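Lipopolysaccharide export system protein LptH (Pseudomonas aeruginosa, PDB 4UU4) binds lipopolysaccharide in the periplasm and is required for its translocation from the inner to the outer membrane, possibly as part of a bridge between them. Local coordinates at residues E129-K137 with S159-Q169. Sequence-based numbering, arbitrary orientation.
Sequences EGNTFEGEK and SPRPRIDMVIQ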
ATOM      1  N   GLU A 129      -7.217 -13.729   5.260  1.00 52.05           N
ATOM      2  CA  GLU A 129      -7.772 -14.909   5.925  1.00 61.88           C
ATOM      3  C   GLU A 129      -7.851 -16.135   5.016  1.00 69.82           C
ATOM      4  O   GLU A 129      -8.919 -16.724   4.841  1.00 69.60           O
ATOM      5  CB  GLU A 129      -9.146 -14.584   6.509  1.00 65.46           C
ATOM      6  CG  GLU A 129      -9.206 -13.210   7.160  1.00 69.07           C
ATOM      7  CD  GLU A 129     -10.605 -12.820   7.586  1.00 77.28           C
ATOM      8  OE1 GLU A 129     -10.999 -13.177   8.714  1.00 87.58           O
ATOM      9  OE2 GLU A 129     -11.310 -12.154   6.798  1.00 75.78           O
ATOM     10  N   GLY A 130      -6.717 -16.508   4.430  1.00 83.46           N
ATOM     11  CA  GLY A 130      -6.655 -17.671   3.563  1.00 75.13           C
ATOM     12  C   GLY A 130      -7.114 -17.376   2.147  1.00 71.70           C
ATOM     13  O   GLY A 130      -6.708 -18.051   1.201  1.00 80.38           O
ATOM     14  N   ASN A 131      -7.962 -16.364   2.001  1.00 56.89           N
ATOM     15  CA  ASN A 131      -8.456 -15.953   0.691  1.00 44.05           C
ATOM     16  C   ASN A 131      -7.423 -15.140  -0.092  1.00 43.50           C
ATOM     17  O   ASN A 131      -7.060 -14.033   0.305  1.00 43.92           O
ATOM     18  CB  ASN A 131      -9.773 -15.173   0.829  1.00 47.64           C
ATOM     19  CG  ASN A 131     -10.893 -16.014   1.434  1.00 54.84           C
ATOM     20  OD1 ASN A 131     -10.681 -17.162   1.821  1.00 56.53           O
ATOM     21  ND2 ASN A 131     -12.090 -15.439   1.522  1.00 55.95           N
ATOM     22  N   THR A 132      -6.947 -15.692  -1.205  1.00 45.25           N
ATOM     23  CA  THR A 132      -5.937 -15.009  -2.014  1.00 34.00           C
ATOM     24  C   THR A 132      -6.533 -14.335  -3.256  1.00 36.25           C
ATOM     25  O   THR A 132      -7.347 -14.910  -3.973  1.00 36.48           O
ATOM     26  CB  THR A 132      -4.743 -15.939  -2.371  1.00 40.58           C
ATOM     27  OG1 THR A 132      -3.815 -15.969  -1.280  1.00 46.96           O
ATOM     28  CG2 THR A 132      -4.018 -15.470  -3.627  1.00 37.32           C
ATOM     29  N   PHE A 133      -6.112 -13.096  -3.473  1.00 44.63           N
ATOM     30  CA  PHE A 133      -6.626 -12.232  -4.520  1.00 45.11           C
ATOM     31  C   PHE A 133      -5.467 -11.835  -5.420  1.00 37.61           C
ATOM     32  O   PHE A 133      -4.425 -11.426  -4.924  1.00 36.44           O
ATOM     33  CB  PHE A 133      -7.153 -10.956  -3.875  1.00 63.15           C
ATOM     34  CG  PHE A 133      -8.634 -10.789  -3.961  1.00 66.54           C
ATOM     35  CD1 PHE A 133      -9.238 -10.470  -5.162  1.00 73.51           C
ATOM     36  CD2 PHE A 133      -9.422 -10.912  -2.830  1.00 80.96           C
ATOM     37  CE1 PHE A 133     -10.607 -10.299  -5.242  1.00 91.60           C
ATOM     38  CE2 PHE A 133     -10.790 -10.741  -2.902  1.00 93.20           C
ATOM     39  CZ  PHE A 133     -11.384 -10.435  -4.108  1.00 98.49           C
ATOM     40  N   GLU A 134      -5.640 -11.937  -6.734  1.00 29.84           N
ATOM     41  CA  GLU A 134      -4.595 -11.517  -7.669  1.00 24.82           C
ATOM     42  C   GLU A 134      -5.176 -10.773  -8.860  1.00 28.62           C
ATOM     43  O   GLU A 134      -6.239 -11.132  -9.361  1.00 28.84           O
ATOM     44  CB  GLU A 134      -3.766 -12.711  -8.145  1.00 30.91           C
ATOM     45  CG  GLU A 134      -2.558 -13.013  -7.276  1.00 37.19           C
ATOM     46  CD  GLU A 134      -1.962 -14.377  -7.558  1.00 55.06           C
ATOM     47  OE1 GLU A 134      -2.726 -15.364  -7.581  1.00 63.94           O
ATOM     48  OE2 GLU A 134      -0.732 -14.467  -7.746  1.00 63.83           O
ATOM     49  N   GLY A 135      -4.473  -9.736  -9.306  1.00 21.54           N
ATOM     50  CA  GLY A 135      -4.953  -8.894 -10.387  1.00 22.70           C
ATOM     51  C   GLY A 135      -3.916  -7.909 -10.887  1.00 28.68           C
ATOM     52  O   GLY A 135      -2.848  -7.752 -10.294  1.00 32.24           O
ATOM     53  N   GLU A 136      -4.234  -7.252 -11.998  1.00 23.88           N
ATOM     54  CA  GLU A 136      -3.377  -6.218 -12.557  1.00 27.35           C
ATOM     55  C   GLU A 136      -3.386  -5.004 -11.639  1.00 30.93           C
ATOM     56  O   GLU A 136      -2.376  -4.308 -11.495  1.00 32.53           O
ATOM     57  CB  GLU A 136      -3.864  -5.814 -13.951  1.00 26.44           C
ATOM     58  CG  GLU A 136      -2.878  -6.099 -15.071  1.00 33.62           C
ATOM     59  CD  GLU A 136      -3.360  -5.572 -16.410  1.00 37.17           C
ATOM     60  OE1 GLU A 136      -4.076  -4.549 -16.416  1.00 35.45           O
ATOM     61  OE2 GLU A 136      -3.028  -6.182 -17.454  1.00 40.69           O
ATOM     62  N   LYS A 137      -4.534  -4.755 -11.019  1.00 28.90           N
ATOM     63  CA  LYS A 137      -4.691  -3.605 -10.140  1.00 23.70           C
ATOM     64  C   LYS A 137      -5.742  -3.840  -9.055  1.00 30.06           C
ATOM     65  O   LYS A 137      -6.879  -4.217  -9.345  1.00 30.42           O
ATOM     66  CB  LYS A 137      -5.041  -2.366 -10.965  1.00 30.71           C
ATOM     67  CG  LYS A 137      -5.452  -1.163 -10.139  1.00 26.06           C
ATOM     68  CD  LYS A 137      -5.795   0.016 -11.020  1.00 28.80           C
ATOM     69  CE  LYS A 137      -6.425   1.132 -10.210  1.00 29.83           C
ATOM     70  NZ  LYS A 137      -6.456   2.426 -10.945  1.00 34.66           N
ATOM     71  N   SER A 159       3.685  -6.578 -16.151  1.00 28.22           N
ATOM     72  CA  SER A 159       3.141  -7.929 -16.188  1.00 40.14           C
ATOM     73  C   SER A 159       1.651  -7.914 -16.496  1.00 40.34           C
ATOM     74  O   SER A 159       0.828  -7.905 -15.585  1.00 42.17           O
ATOM     75  CB  SER A 159       3.388  -8.646 -14.862  1.00 37.80           C
ATOM     76  OG  SER A 159       4.772  -8.844 -14.647  1.00 58.46           O
ATOM     77  N   PRO A 160       1.305  -7.913 -17.798  1.00 34.52           N
ATOM     78  CA  PRO A 160      -0.101  -7.895 -18.230  1.00 36.08           C
ATOM     79  C   PRO A 160      -0.908  -9.075 -17.701  1.00 34.52           C
ATOM     80  O   PRO A 160      -0.476 -10.222 -17.795  1.00 33.47           O
ATOM     81  CB  PRO A 160       0.013  -7.970 -19.755  1.00 40.37           C
ATOM     82  CG  PRO A 160       1.354  -7.385 -20.054  1.00 41.13           C
ATOM     83  CD  PRO A 160       2.232  -7.840 -18.933  1.00 36.97           C
ATOM     84  N   ARG A 161      -2.075  -8.779 -17.143  1.00 36.07           N
ATOM     85  CA  ARG A 161      -2.948  -9.800 -16.574  1.00 34.18           C
ATOM     86  C   ARG A 161      -4.410  -9.378 -16.732  1.00 29.76           C
ATOM     87  O   ARG A 161      -5.018  -8.869 -15.794  1.00 28.92           O
ATOM     88  CB  ARG A 161      -2.612 -10.011 -15.097  1.00 32.78           C
ATOM     89  CG  ARG A 161      -3.258 -11.230 -14.469  1.00 35.64           C
ATOM     90  CD  ARG A 161      -3.143 -11.193 -12.952  1.00 37.11           C
ATOM     91  NE  ARG A 161      -3.721 -12.382 -12.332  1.00 36.49           N
ATOM     92  CZ  ARG A 161      -3.011 -13.413 -11.886  1.00 42.34           C
ATOM     93  NH1 ARG A 161      -1.688 -13.404 -11.982  1.00 43.18           N
ATOM     94  NH2 ARG A 161      -3.626 -14.453 -11.337  1.00 52.23           N
ATOM     95  N   PRO A 162      -4.972  -9.580 -17.933  1.00 36.36           N
ATOM     96  CA  PRO A 162      -6.321  -9.118 -18.292  1.00 41.47           C
ATOM     97  C   PRO A 162      -7.441  -9.776 -17.486  1.00 40.97           C
ATOM     98  O   PRO A 162      -8.569  -9.283 -17.489  1.00 40.60           O
ATOM     99  CB  PRO A 162      -6.438  -9.504 -19.771  1.00 42.91           C
ATOM    100  CG  PRO A 162      -5.022  -9.634 -20.243  1.00 36.46           C
ATOM    101  CD  PRO A 162      -4.286 -10.201 -19.078  1.00 33.53           C
ATOM    102  N   ARG A 163      -7.128 -10.875 -16.810  1.00 37.96           N
ATOM    103  CA  ARG A 163      -8.094 -11.579 -15.975  1.00 33.48           C
ATOM    104  C   ARG A 163      -7.557 -11.712 -14.552  1.00 30.32           C
ATOM    105  O   ARG A 163      -6.372 -11.973 -14.351  1.00 28.92           O
ATOM    106  CB  ARG A 163      -8.382 -12.970 -16.553  1.00 34.58           C
ATOM    107  CG  ARG A 163      -8.967 -12.969 -17.961  1.00 37.44           C
ATOM    108  CD  ARG A 163     -10.484 -12.871 -17.941  1.00 39.45           C
ATOM    109  NE  ARG A 163     -11.114 -14.125 -17.535  1.00 40.56           N
ATOM    110  CZ  ARG A 163     -12.420 -14.278 -17.335  1.00 42.62           C
ATOM    111  NH1 ARG A 163     -13.243 -13.253 -17.500  1.00 43.79           N
ATOM    112  NH2 ARG A 163     -12.903 -15.452 -16.965  1.00 43.97           N
ATOM    113  N   ILE A 164      -8.430 -11.539 -13.569  1.00 31.60           N
ATOM    114  CA  ILE A 164      -8.040 -11.680 -12.169  1.00 28.30           C
ATOM    115  C   ILE A 164      -8.291 -13.098 -11.644  1.00 35.51           C
ATOM    116  O   ILE A 164      -9.112 -13.842 -12.183  1.00 35.71           O
ATOM    117  CB  ILE A 164      -8.801 -10.686 -11.279  1.00 28.07           C
ATOM    118  CG1 ILE A 164     -10.294 -10.981 -11.310  1.00 30.62           C
ATOM    119  CG2 ILE A 164      -8.569  -9.261 -11.734  1.00 33.32           C
ATOM    120  CD1 ILE A 164     -11.107  -9.897 -10.670  1.00 40.98           C
ATOM    121  N   ASP A 165      -7.574 -13.467 -10.589  1.00 35.50           N
ATOM    122  CA  ASP A 165      -7.768 -14.766  -9.958  1.00 33.07           C
ATOM    123  C   ASP A 165      -8.185 -14.602  -8.502  1.00 36.01           C
ATOM    124  O   ASP A 165      -7.764 -13.665  -7.826  1.00 42.53           O
ATOM    125  CB  ASP A 165      -6.495 -15.611 -10.043  1.00 46.20           C
ATOM    126  CG  ASP A 165      -6.617 -16.745 -11.041  1.00 66.57           C
ATOM    127  OD1 ASP A 165      -7.397 -17.686 -10.783  1.00 73.64           O
ATOM    128  OD2 ASP A 165      -5.927 -16.702 -12.081  1.00 76.16           O
ATOM    129  N   MET A 166      -9.003 -15.533  -8.029  1.00 32.84           N
ATOM    130  CA  MET A 166      -9.527 -15.485  -6.675  1.00 34.54           C
ATOM    131  C   MET A 166      -9.570 -16.889  -6.088  1.00 42.64           C
ATOM    132  O   MET A 166     -10.019 -17.823  -6.747  1.00 40.61           O
ATOM    133  CB  MET A 166     -10.937 -14.891  -6.697  1.00 50.40           C
ATOM    134  CG  MET A 166     -11.650 -14.902  -5.356  1.00 50.71           C
ATOM    135  SD  MET A 166     -10.725 -14.022  -4.090  1.00 68.37           S
ATOM    136  CE  MET A 166     -11.768 -14.291  -2.663  1.00 91.93           C
ATOM    137  N   VAL A 167      -9.095 -17.046  -4.857  1.00 38.71           N
ATOM    138  CA  VAL A 167      -9.266 -18.309  -4.148  1.00 51.96           C
ATOM    139  C   VAL A 167      -9.795 -18.116  -2.732  1.00 50.42           C
ATOM    140  O   VAL A 167      -9.255 -17.336  -1.947  1.00 47.52           O
ATOM    141  CB  VAL A 167      -7.977 -19.157  -4.119  1.00 42.06           C
ATOM    142  CG1 VAL A 167      -7.686 -19.738  -5.493  1.00 52.01           C
ATOM    143  CG2 VAL A 167      -6.815 -18.338  -3.637  1.00 46.45           C
ATOM    144  N   ILE A 168     -10.878 -18.827  -2.431  1.00 65.36           N
ATOM    145  CA  ILE A 168     -11.435 -18.879  -1.091  1.00 77.24           C
ATOM    146  C   ILE A 168     -11.085 -20.231  -0.498  1.00 84.91           C
ATOM    147  O   ILE A 168     -11.549 -21.262  -0.980  1.00 88.14           O
ATOM    148  CB  ILE A 168     -12.965 -18.740  -1.105  1.00 26.93           C
ATOM    149  CG1 ILE A 168     -13.382 -17.380  -1.669  1.00 26.93           C
ATOM    150  CG2 ILE A 168     -13.525 -18.922   0.299  1.00 26.93           C
ATOM    151  CD1 ILE A 168     -14.884 -17.220  -1.830  1.00 26.93           C
ATOM    152  N   GLN A 169     -10.259 -20.223   0.544  1.00 64.03           N
ATOM    153  CA  GLN A 169      -9.828 -21.458   1.183  1.00 66.23           C
ATOM    154  C   GLN A 169     -10.849 -21.868   2.245  1.00 69.22           C
ATOM    155  O   GLN A 169     -11.268 -21.043   3.054  1.00 70.07           O
ATOM    156  CB  GLN A 169      -8.441 -21.271   1.804  1.00 65.63           C
ATOM    157  CG  GLN A 169      -7.520 -22.472   1.665  1.00 70.38           C
ATOM    158  CD  GLN A 169      -7.057 -22.697   0.239  1.00 67.07           C
ATOM    159  OE1 GLN A 169      -6.700 -21.753  -0.467  1.00 67.36           O
ATOM    160  NE2 GLN A 169      -7.057 -23.954  -0.191  1.00 63.08           N
TER
HETATM  161  O   HOH W   1      -6.349  -8.064 -13.623  1.00 27.37           O
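Phe133 and Met166 face each other as a non-hydrogen-bonded pair of two antiparallel strands, joined by a Met-aromatic contact: Met166 SD is 3.5 Å from the centroid of the Phe133 ring, only 11° off its normal. Met166 reaches this place because CG stands anti to its backbone N (chi1 175°) and the chain then bends at chi2, placing the sulfur over the centre of the ring, with CE near Phe133 CE2. Thioether and ring suit each other, both being polarisable. The neighbouring pairs carry the backbone bonds, Thr132 with Val167 and Glu134 with Asp165, two each; Val167 N-H to Thr132 O is straighter than Thr132 N-H to Val167 O. Their side chains point to the other face of the sheet. Thr132 and Val167, beta-branched and so suited to extended strands, pack there side by side; Val167 CG2, set between backbone N and carbonyl carbon, lies 3.4 Å from Thr132 CB. Farther along, the extended chain of Arg161 carries its guanidinium to Glu134, whose CB lies over one face, toward the rim, 3.6 Å from Arg161 NH2; carboxylate and guanidinium planes are 34° apart. Arg161 NH2 forms a salt bridge with Asp165 OD2 (3.3 Å) and a long one, 4.0 Å, with Glu134 OE1, which lies well out of the guanidinium plane where no N-H points at it. At the corner, Glu136 OE2 accepts the backbone N-H of Arg161 on its anti side (Arg161 N to Glu136 OE2 2.8 Å) and also pairs with Arg151, while OE1 takes the N-H of Ala152; a water links Glu136 N to Arg161 O. At the other end, Asn131 OD1 takes a weak bond from Gln169 N. Strand 165-167 thus forms the outermost strand, within this chain, of one sheet of the beta-jellyroll found in Lpt proteins, next to strand 131-135.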